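8-demethyl-8-aminoriboflavin-5'-phosphate synthase (Streptomyces davawensis, PDB 5MLD) replaces the C-8 methyl group of FMN with an amino group, a step in the biosynthesis of the antibiotic roseoflavin. Local coordinates at residues A[30-35]-A[195-200]; A[40-45]-A[76-81]; A[102-107]-A[143-148]. All coordinates share one frame; numbering follows the deposited sequence.

Contact 1 of 3, residues A[30-35]-A[195-200]; sequences PLYEKE and NTSHLA
Tyr32 reaches from the end of helix 20-34 to Thr196 on helix 183-205. Its OH donates a hydrogen bond to Thr196 OG1 at 2.7 Å. The two side chains cross at about a right angle. The Tyr32 ring spans the gap to the second helix. Thr196 OG1 sits between its backbone N and carbonyl carbon (chi1 56°). This rotamer lets OG1 meet the phenol while also bonding to Met192 O one turn earlier. The buried phenol and threonine hydroxyls are thus joined in a short chain that ends on a helix carbonyl.

Ser197 meets the same ring at its edge. Its OG lies near the ring plane, 3.5 Å from Tyr32 CE1, and is hydrogen-bonded to Val193 O. Glu35 closes the contact at its more open side. Its chain bends at chi2 (-85°), which lays the carboxylate end along Ser197: Glu35 CD is 3.7 Å from Ser197 CB. Glu35 OE1 makes a salt bridge to Arg201 on the same helix as Ser197.

In this flavodoxin-like fold the two helices lie side by side on one face of the central sheet. Toward the sheet, Tyr32 packs on Ile84 and Val86 of strand 84-92, and Thr196 on Val126 of strand 125-132.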
loop_
_atom_site.group_PDB
_atom_site.type_symbol
_atom_site.label_atom_id
_atom_site.label_comp_id
_atom_site.label_asym_id
_atom_site.label_seq_id
_atom_site.Cartn_x
_atom_site.Cartn_y
_atom_site.Cartn_z
ATOM N N PRO A 30 18.195 -23.980 -8.735
ATOM C CA PRO A 30 19.347 -24.341 -9.589
ATOM C C PRO A 30 20.091 -23.134 -10.119
ATOM O O PRO A 30 21.302 -23.230 -10.363
ATOM C CB PRO A 30 18.729 -25.161 -10.731
ATOM C CG PRO A 30 17.290 -24.798 -10.727
ATOM C CD PRO A 30 16.935 -24.488 -9.299
ATOM N N LEU A 31 19.415 -21.997 -10.299
ATOM C CA LEU A 31 20.120 -20.797 -10.738
ATOM C C LEU A 31 21.079 -20.295 -9.660
ATOM O O LEU A 31 22.218 -19.917 -9.964
ATOM C CB LEU A 31 19.129 -19.704 -11.130
ATOM C CG LEU A 31 18.221 -20.007 -12.318
ATOM C CD1 LEU A 31 17.171 -18.913 -12.415
ATOM C CD2 LEU A 31 19.012 -20.129 -13.621
ATOM N N TYR A 32 20.647 -20.288 -8.393
ATOM C CA TYR A 32 21.573 -19.909 -7.326
ATOM C C TYR A 32 22.742 -20.880 -7.252
ATOM O O TYR A 32 23.895 -20.460 -7.093
ATOM C CB TYR A 32 20.868 -19.847 -5.971
ATOM C CG TYR A 32 20.177 -18.537 -5.674
ATOM C CD1 TYR A 32 20.889 -17.352 -5.653
ATOM C CD2 TYR A 32 18.800 -18.485 -5.420
ATOM C CE1 TYR A 32 20.270 -16.151 -5.391
ATOM C CE2 TYR A 32 18.169 -17.288 -5.151
ATOM C CZ TYR A 32 18.911 -16.118 -5.134
ATOM O OH TYR A 32 18.314 -14.911 -4.889
ATOM N N GLU A 33 22.468 -22.185 -7.387
ATOM C CA GLU A 33 23.543 -23.168 -7.305
ATOM C C GLU A 33 24.557 -22.974 -8.431
ATOM O O GLU A 33 25.763 -23.163 -8.216
ATOM C CB GLU A 33 22.964 -24.587 -7.316
ATOM C CG GLU A 33 22.081 -24.920 -6.095
ATOM C CD GLU A 33 22.830 -24.977 -4.748
ATOM O OE1 GLU A 33 24.079 -24.963 -4.733
ATOM O OE2 GLU A 33 22.166 -25.055 -3.680
ATOM N N LYS A 34 24.094 -22.599 -9.633
ATOM C CA LYS A 34 25.022 -22.288 -10.725
ATOM C C LYS A 34 25.879 -21.071 -10.404
ATOM O O LYS A 34 26.998 -20.950 -10.923
ATOM C CB LYS A 34 24.277 -22.024 -12.039
ATOM C CG LYS A 34 23.511 -23.194 -12.629
ATOM C CD LYS A 34 22.705 -22.735 -13.836
ATOM C CE LYS A 34 21.902 -23.880 -14.464
ATOM N NZ LYS A 34 22.776 -24.991 -14.967
ATOM N N GLU A 35 25.353 -20.136 -9.598
ATOM C CA GLU A 35 26.113 -18.983 -9.116
ATOM C C GLU A 35 27.116 -19.348 -8.028
ATOM O O GLU A 35 27.848 -18.465 -7.558
ATOM C CB GLU A 35 25.169 -17.901 -8.567
ATOM C CG GLU A 35 24.353 -17.162 -9.617
ATOM C CD GLU A 35 25.111 -15.983 -10.235
ATOM O OE1 GLU A 35 26.288 -15.747 -9.868
ATOM O OE2 GLU A 35 24.524 -15.285 -11.084
ATOM N N ASN A 195 21.134 -10.697 -9.874
ATOM C CA ASN A 195 21.430 -9.436 -9.194
ATOM C C ASN A 195 21.623 -9.620 -7.689
ATOM O O ASN A 195 22.539 -9.024 -7.110
ATOM C CB ASN A 195 20.319 -8.410 -9.465
ATOM C CG ASN A 195 20.310 -7.893 -10.888
ATOM O OD1 ASN A 195 21.258 -8.094 -11.650
ATOM N ND2 ASN A 195 19.242 -7.194 -11.248
ATOM N N THR A 196 20.788 -10.440 -7.021
ATOM C CA THR A 196 21.041 -10.701 -5.602
ATOM C C THR A 196 22.383 -11.383 -5.400
ATOM O O THR A 196 23.075 -11.114 -4.414
ATOM C CB THR A 196 19.943 -11.560 -4.974
ATOM O OG1 THR A 196 19.799 -12.788 -5.711
ATOM C CG2 THR A 196 18.636 -10.802 -4.990
ATOM N N SER A 197 22.748 -12.294 -6.298
ATOM C CA SER A 197 24.032 -12.986 -6.170
ATOM C C SER A 197 25.201 -12.013 -6.286
ATOM O O SER A 197 26.154 -12.076 -5.497
ATOM C CB SER A 197 24.147 -14.081 -7.224
ATOM O OG SER A 197 23.142 -15.065 -7.026
ATOM N N HIS A 198 25.151 -11.120 -7.278
ATOM C CA HIS A 198 26.216 -10.134 -7.445
ATOM C C HIS A 198 26.338 -9.243 -6.215
ATOM O O HIS A 198 27.432 -9.044 -5.672
ATOM C CB HIS A 198 25.967 -9.281 -8.689
ATOM C CG HIS A 198 27.005 -8.223 -8.888
ATOM N ND1 HIS A 198 28.250 -8.498 -9.415
ATOM C CD2 HIS A 198 27.004 -6.901 -8.590
ATOM C CE1 HIS A 198 28.962 -7.385 -9.459
ATOM N NE2 HIS A 198 28.233 -6.402 -8.956
ATOM N N LEU A 199 25.217 -8.692 -5.755
ATOM C CA LEU A 199 25.296 -7.783 -4.618
ATOM C C LEU A 199 25.762 -8.500 -3.357
ATOM O O LEU A 199 26.458 -7.901 -2.523
ATOM C CB LEU A 199 23.939 -7.115 -4.410
ATOM C CG LEU A 199 23.805 -6.052 -3.324
ATOM C CD1 LEU A 199 24.776 -4.905 -3.574
ATOM C CD2 LEU A 199 22.390 -5.514 -3.298
ATOM N N ALA A 200 25.415 -9.783 -3.202
ATOM C CA ALA A 200 25.891 -10.517 -2.036
ATOM C C ALA A 200 27.408 -10.667 -2.077
ATOM O O ALA A 200 28.080 -10.477 -1.057
ATOM C CB ALA A 200 25.227 -11.894 -1.950
#

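Contact 2 of 3, residues A[40-45]-A[76-81]; sequences EVVRVI and LEKIRE
Glu40 and Lys78 join the first strand and the helix of a beta-alpha-beta crossover in the flavodoxin-like fold. The chain leaves strand 38-43, passes through helix 72-81 and returns as the parallel strand 84-92, with strand 4-9 lying between the two.

The main interaction is ionic. Lys78 NZ forms a salt bridge with Glu40 OE2 at 2.9 Å, on the syn lone pair of that oxygen. A weak second bond runs from Lys78 NZ to Glu40 OE1 at 3.1 Å. The ammonium group is held mainly by OE2, with OE1 a weaker second partner. Glu40 is extended, with CG anti to the backbone N (chi1 179°), while the lysine chain bends only at its last torsion (chi4 -66°). The two side chains cross at about a right angle.

The apolar part is slight. Val42 points to the same face of the strand as Glu40 and also packs on Leu6 and Leu8 of strand 4-9. Its CG2 is 4.4 Å from Lys78 CD. That same Lys78 CD lies 3.6 Å from both Glu40 OE1 and Glu40 OE2.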
loop_
_atom_site.group_PDB
_atom_site.type_symbol
_atom_site.label_atom_id
_atom_site.label_comp_id
_atom_site.label_asym_id
_atom_site.label_seq_id
_atom_site.Cartn_x
_atom_site.Cartn_y
_atom_site.Cartn_z
ATOM N N GLU A 40 19.090 -23.181 0.650
ATOM C CA GLU A 40 18.282 -23.977 1.561
ATOM C C GLU A 40 16.860 -23.456 1.477
ATOM O O GLU A 40 16.656 -22.241 1.529
ATOM C CB GLU A 40 18.794 -23.861 2.992
ATOM C CG GLU A 40 17.976 -24.647 3.990
ATOM C CD GLU A 40 18.662 -24.722 5.335
ATOM O OE1 GLU A 40 19.573 -23.891 5.588
ATOM O OE2 GLU A 40 18.294 -25.615 6.129
ATOM N N VAL A 41 15.888 -24.355 1.350
ATOM C CA VAL A 41 14.476 -23.978 1.322
ATOM C C VAL A 41 13.857 -24.435 2.631
ATOM O O VAL A 41 14.009 -25.598 3.022
ATOM C CB VAL A 41 13.730 -24.602 0.125
ATOM C CG1 VAL A 41 12.251 -24.155 0.128
ATOM C CG2 VAL A 41 14.385 -24.261 -1.192
ATOM N N VAL A 42 13.158 -23.532 3.308
ATOM C CA VAL A 42 12.426 -23.851 4.529
ATOM C C VAL A 42 10.973 -23.479 4.296
ATOM O O VAL A 42 10.688 -22.369 3.837
ATOM C CB VAL A 42 12.997 -23.095 5.741
ATOM C CG1 VAL A 42 12.068 -23.205 6.928
ATOM C CG2 VAL A 42 14.380 -23.651 6.091
ATOM N N ARG A 43 10.057 -24.414 4.564
ATOM C CA ARG A 43 8.628 -24.088 4.497
ATOM C C ARG A 43 8.198 -23.791 5.921
ATOM O O ARG A 43 8.072 -24.703 6.740
ATOM C CB ARG A 43 7.783 -25.205 3.889
ATOM C CG ARG A 43 6.342 -24.738 3.777
ATOM C CD ARG A 43 5.420 -25.827 3.183
ATOM N NE ARG A 43 5.819 -26.234 1.834
ATOM C CZ ARG A 43 5.050 -26.951 1.021
ATOM N NH1 ARG A 43 3.841 -27.308 1.418
ATOM N NH2 ARG A 43 5.469 -27.298 -0.194
ATOM N N VAL A 44 8.019 -22.501 6.223
ATOM C CA VAL A 44 7.991 -22.070 7.611
ATOM C C VAL A 44 6.771 -22.620 8.344
ATOM O O VAL A 44 6.843 -22.880 9.550
ATOM C CB VAL A 44 8.064 -20.529 7.694
ATOM C CG1 VAL A 44 9.322 -20.017 6.996
ATOM C CG2 VAL A 44 6.851 -19.901 7.059
ATOM N N ILE A 45 5.657 -22.843 7.638
ATOM C CA ILE A 45 4.448 -23.348 8.286
ATOM C C ILE A 45 4.638 -24.772 8.800
ATOM O O ILE A 45 3.869 -25.227 9.661
ATOM C CB ILE A 45 3.236 -23.257 7.328
ATOM C CG1 ILE A 45 1.914 -23.332 8.097
ATOM C CG2 ILE A 45 3.259 -24.348 6.255
ATOM C CD1 ILE A 45 1.593 -22.096 8.868
ATOM N N LEU A 76 15.769 -18.454 13.335
ATOM C CA LEU A 76 16.487 -17.183 13.438
ATOM C C LEU A 76 17.968 -17.370 13.152
ATOM O O LEU A 76 18.602 -16.526 12.501
ATOM C CB LEU A 76 16.290 -16.574 14.833
ATOM C CG LEU A 76 16.984 -15.231 15.102
ATOM C CD1 LEU A 76 16.632 -14.215 14.032
ATOM C CD2 LEU A 76 16.606 -14.684 16.485
ATOM N N GLU A 77 18.540 -18.479 13.617
ATOM C CA GLU A 77 19.961 -18.703 13.381
ATOM C C GLU A 77 20.247 -18.919 11.900
ATOM O O GLU A 77 21.272 -18.450 11.397
ATOM C CB GLU A 77 20.463 -19.879 14.214
ATOM C CG GLU A 77 21.974 -20.064 14.196
ATOM C CD GLU A 77 22.757 -18.782 14.497
ATOM O OE1 GLU A 77 23.796 -18.563 13.837
ATOM O OE2 GLU A 77 22.350 -17.992 15.382
ATOM N N LYS A 78 19.363 -19.624 11.180
ATOM C CA LYS A 78 19.541 -19.754 9.733
ATOM C C LYS A 78 19.473 -18.395 9.040
ATOM O O LYS A 78 20.216 -18.135 8.085
ATOM C CB LYS A 78 18.495 -20.708 9.148
ATOM C CG LYS A 78 18.724 -22.168 9.532
ATOM C CD LYS A 78 17.879 -23.127 8.708
ATOM C CE LYS A 78 18.275 -24.561 8.997
ATOM N NZ LYS A 78 19.661 -24.838 8.536
ATOM N N ILE A 79 18.573 -17.521 9.489
ATOM C CA ILE A 79 18.471 -16.200 8.883
ATOM C C ILE A 79 19.723 -15.384 9.176
ATOM O O ILE A 79 20.229 -14.661 8.311
ATOM C CB ILE A 79 17.205 -15.485 9.384
ATOM C CG1 ILE A 79 15.951 -16.236 8.932
ATOM C CG2 ILE A 79 17.189 -14.053 8.910
ATOM C CD1 ILE A 79 14.683 -15.752 9.619
ATOM N N ARG A 80 20.245 -15.486 10.396
ATOM C CA ARG A 80 21.477 -14.772 10.721
ATOM C C ARG A 80 22.640 -15.251 9.866
ATOM O O ARG A 80 23.524 -14.463 9.511
ATOM C CB ARG A 80 21.822 -14.954 12.193
ATOM C CG ARG A 80 20.947 -14.183 13.131
ATOM C CD ARG A 80 21.367 -14.520 14.544
ATOM N NE ARG A 80 21.150 -13.395 15.436
ATOM C CZ ARG A 80 21.995 -12.378 15.549
ATOM N NH1 ARG A 80 23.111 -12.351 14.829
ATOM N NH2 ARG A 80 21.729 -11.392 16.382
ATOM N N GLU A 81 22.667 -16.541 9.544
ATOM C CA GLU A 81 23.773 -17.096 8.780
ATOM C C GLU A 81 23.649 -16.880 7.277
ATOM O O GLU A 81 24.662 -16.959 6.575
ATOM C CB GLU A 81 23.908 -18.595 9.053
ATOM C CG GLU A 81 24.208 -18.944 10.498
ATOM C CD GLU A 81 24.147 -20.450 10.743
ATOM O OE1 GLU A 81 24.410 -21.220 9.793
ATOM O OE2 GLU A 81 23.836 -20.871 11.879
#

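Contact 3 of 3, residues A[102-107]-A[143-148]; sequences VILEKL and GTVLNN
Asn148 ND2 is hydrogen-bonded to Asn108 OD1, just past the end of helix 98-107, and touches Leu104 of that helix. Asn148 was modelled in two conformers, and this account holds for one of them. In it, Asn148 CG is anti to the backbone N (chi1 -178°), which carries the amide out from helix 138-152 toward the other helix. Leu104 CD2 lies 3.9 Å from Asn148 ND2. The two side chains run past each other in opposite directions, with the leucine methyl beside the amide nitrogen.

The two methyl branches of Leu104 have different partners. CD2 meets the asparagine, while CD1 is 4.4 Å from Val145 CG1, one turn earlier on helix 138-152. Leu104 also packs on Leu149 of that helix. The backbones stay apart: Leu104 CA and Asn148 CA, the nearest pair, are 8.2 Å from each other. Contact is made by side chains alone.

Leu93 of the third subunit packs on both Leu104 and Asn148. Leu93 is an FMN-binding residue, and the Asn148 side chain is about 6 Å from a bound 8-demethyl-8-aminoriboflavin-5'-phosphate. The contact therefore lies close to a flavin site, probably one formed where two subunits meet. Within the chain, Val145 rests on Leu129 of strand 125-132, and helix 98-107 packs on the adjacent helix 72-81.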
loop_
_atom_site.group_PDB
_atom_site.type_symbol
_atom_site.label_atom_id
_atom_site.label_comp_id
_atom_site.label_asym_id
_atom_site.label_seq_id
_atom_site.Cartn_x
_atom_site.Cartn_y
_atom_site.Cartn_z
ATOM N N VAL A 102 4.127 -13.344 10.529
ATOM C CA VAL A 102 4.643 -13.743 11.842
ATOM C C VAL A 102 6.168 -13.721 11.842
ATOM O O VAL A 102 6.797 -13.182 12.765
ATOM C CB VAL A 102 4.106 -15.130 12.234
ATOM C CG1 VAL A 102 4.792 -15.624 13.502
ATOM C CG2 VAL A 102 2.602 -15.053 12.463
ATOM N N ILE A 103 6.782 -14.325 10.813
ATOM C CA ILE A 103 8.240 -14.392 10.754
ATOM C C ILE A 103 8.822 -12.993 10.786
ATOM O O ILE A 103 9.780 -12.716 11.521
ATOM C CB ILE A 103 8.722 -15.153 9.502
ATOM C CG1 ILE A 103 8.284 -16.618 9.543
ATOM C CG2 ILE A 103 10.262 -15.034 9.380
ATOM C CD1 ILE A 103 8.516 -17.287 10.875
ATOM N N LEU A 104 8.244 -12.084 9.990
ATOM C CA LEU A 104 8.760 -10.721 9.936
ATOM C C LEU A 104 8.529 -9.982 11.254
ATOM O O LEU A 104 9.380 -9.201 11.690
ATOM C CB LEU A 104 8.127 -9.970 8.762
ATOM C CG LEU A 104 8.511 -10.403 7.339
ATOM C CD1 LEU A 104 7.641 -9.681 6.329
ATOM C CD2 LEU A 104 9.976 -10.092 7.084
ATOM N N GLU A 105 7.384 -10.208 11.902
ATOM C CA GLU A 105 7.160 -9.640 13.232
ATOM C C GLU A 105 8.249 -10.069 14.214
ATOM O O GLU A 105 8.786 -9.246 14.974
ATOM C CB GLU A 105 5.780 -10.052 13.763
ATOM C CG GLU A 105 4.607 -9.293 13.156
ATOM C CD GLU A 105 3.267 -9.901 13.530
ATOM O OE1 GLU A 105 3.230 -11.095 13.960
ATOM O OE2 GLU A 105 2.244 -9.176 13.417
ATOM N N LYS A 106 8.566 -11.365 14.242
ATOM C CA LYS A 106 9.588 -11.843 15.169
ATOM C C LYS A 106 10.976 -11.361 14.775
ATOM O O LYS A 106 11.803 -11.053 15.650
ATOM C CB LYS A 106 9.530 -13.362 15.244
ATOM C CG LYS A 106 8.188 -13.829 15.803
ATOM C CD LYS A 106 8.087 -15.343 15.900
ATOM C CE LYS A 106 8.803 -15.922 17.122
ATOM N NZ LYS A 106 8.055 -15.716 18.383
ATOM N N LEU A 107 11.236 -11.263 13.475
ATOM C CA LEU A 107 12.537 -10.795 13.017
ATOM C C LEU A 107 12.779 -9.342 13.411
ATOM O O LEU A 107 13.932 -8.933 13.590
ATOM C CB LEU A 107 12.645 -10.981 11.499
ATOM C CG LEU A 107 14.037 -11.003 10.873
ATOM C CD1 LEU A 107 14.900 -12.046 11.541
ATOM C CD2 LEU A 107 13.972 -11.258 9.369
ATOM N N GLY A 143 6.689 -3.880 -2.258
ATOM C CA GLY A 143 6.994 -2.624 -1.589
ATOM C C GLY A 143 6.988 -2.779 -0.082
ATOM O O GLY A 143 7.920 -2.351 0.605
ATOM N N THR A 144 5.949 -3.428 0.450
ATOM C CA THR A 144 5.826 -3.567 1.902
ATOM C C THR A 144 6.927 -4.458 2.477
ATOM O O THR A 144 7.586 -4.095 3.460
ATOM C CB THR A 144 4.438 -4.118 2.248
ATOM O OG1 THR A 144 3.446 -3.195 1.789
ATOM C CG2 THR A 144 4.292 -4.252 3.736
ATOM N N VAL A 145 7.158 -5.620 1.867
ATOM C CA VAL A 145 8.119 -6.567 2.435
ATOM C C VAL A 145 9.548 -6.055 2.284
ATOM O O VAL A 145 10.348 -6.121 3.226
ATOM C CB VAL A 145 7.953 -7.949 1.788
ATOM C CG1 VAL A 145 9.071 -8.880 2.230
ATOM C CG2 VAL A 145 6.581 -8.533 2.118
ATOM N N LEU A 146 9.903 -5.563 1.095
ATOM C CA LEU A 146 11.288 -5.143 0.891
ATOM C C LEU A 146 11.613 -3.890 1.691
ATOM O O LEU A 146 12.750 -3.738 2.167
ATOM C CB LEU A 146 11.567 -4.939 -0.605
ATOM C CG LEU A 146 11.638 -6.261 -1.377
ATOM C CD1 LEU A 146 11.592 -6.029 -2.869
ATOM C CD2 LEU A 146 12.892 -7.081 -0.958
ATOM N N ASN A 147 10.635 -2.997 1.862
ATOM C CA ASN A 147 10.812 -1.863 2.767
ATOM C C ASN A 147 11.121 -2.337 4.183
ATOM O O ASN A 147 12.050 -1.836 4.829
ATOM C CB ASN A 147 9.563 -0.973 2.778
ATOM C CG ASN A 147 9.691 0.197 3.768
ATOM O OD1 ASN A 147 9.101 0.197 4.861
ATOM N ND2 ASN A 147 10.503 1.168 3.407
ATOM N N ASN A 148 10.349 -3.301 4.693
ATOM C CA ASN A 148 10.597 -3.772 6.053
ATOM C C ASN A 148 11.963 -4.428 6.181
ATOM O O ASN A 148 12.660 -4.224 7.182
ATOM C CB ASN A 148 9.528 -4.753 6.514
ATOM C CG ASN A 148 9.764 -5.204 7.940
ATOM O OD1 ASN A 148 9.456 -4.475 8.883
ATOM N ND2 ASN A 148 10.349 -6.386 8.110
#

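The three contacts belong to one flavodoxin-like fold. Contact 1 lies on one face of the central sheet, contacts 2 and 3 on the other. Contact 1 opens first and closes last; between its segments contact 2 closes before contact 3 opens. Helix 20-34 of contact 1 leads directly into strand 38-43 of contact 2. Contacts 1 and 3 are about 22 Å apart between centres and do not touch, but both reach the second subunit of the tetramer; contacts 2 and 3 also meet the third. Contacts 2 and 3 are about 14 Å apart between centres and do touch: Leu107 CD1 is 3.7 Å from Leu76 CD1. Helices 72-81, 98-107 and 138-152 thus form one layer.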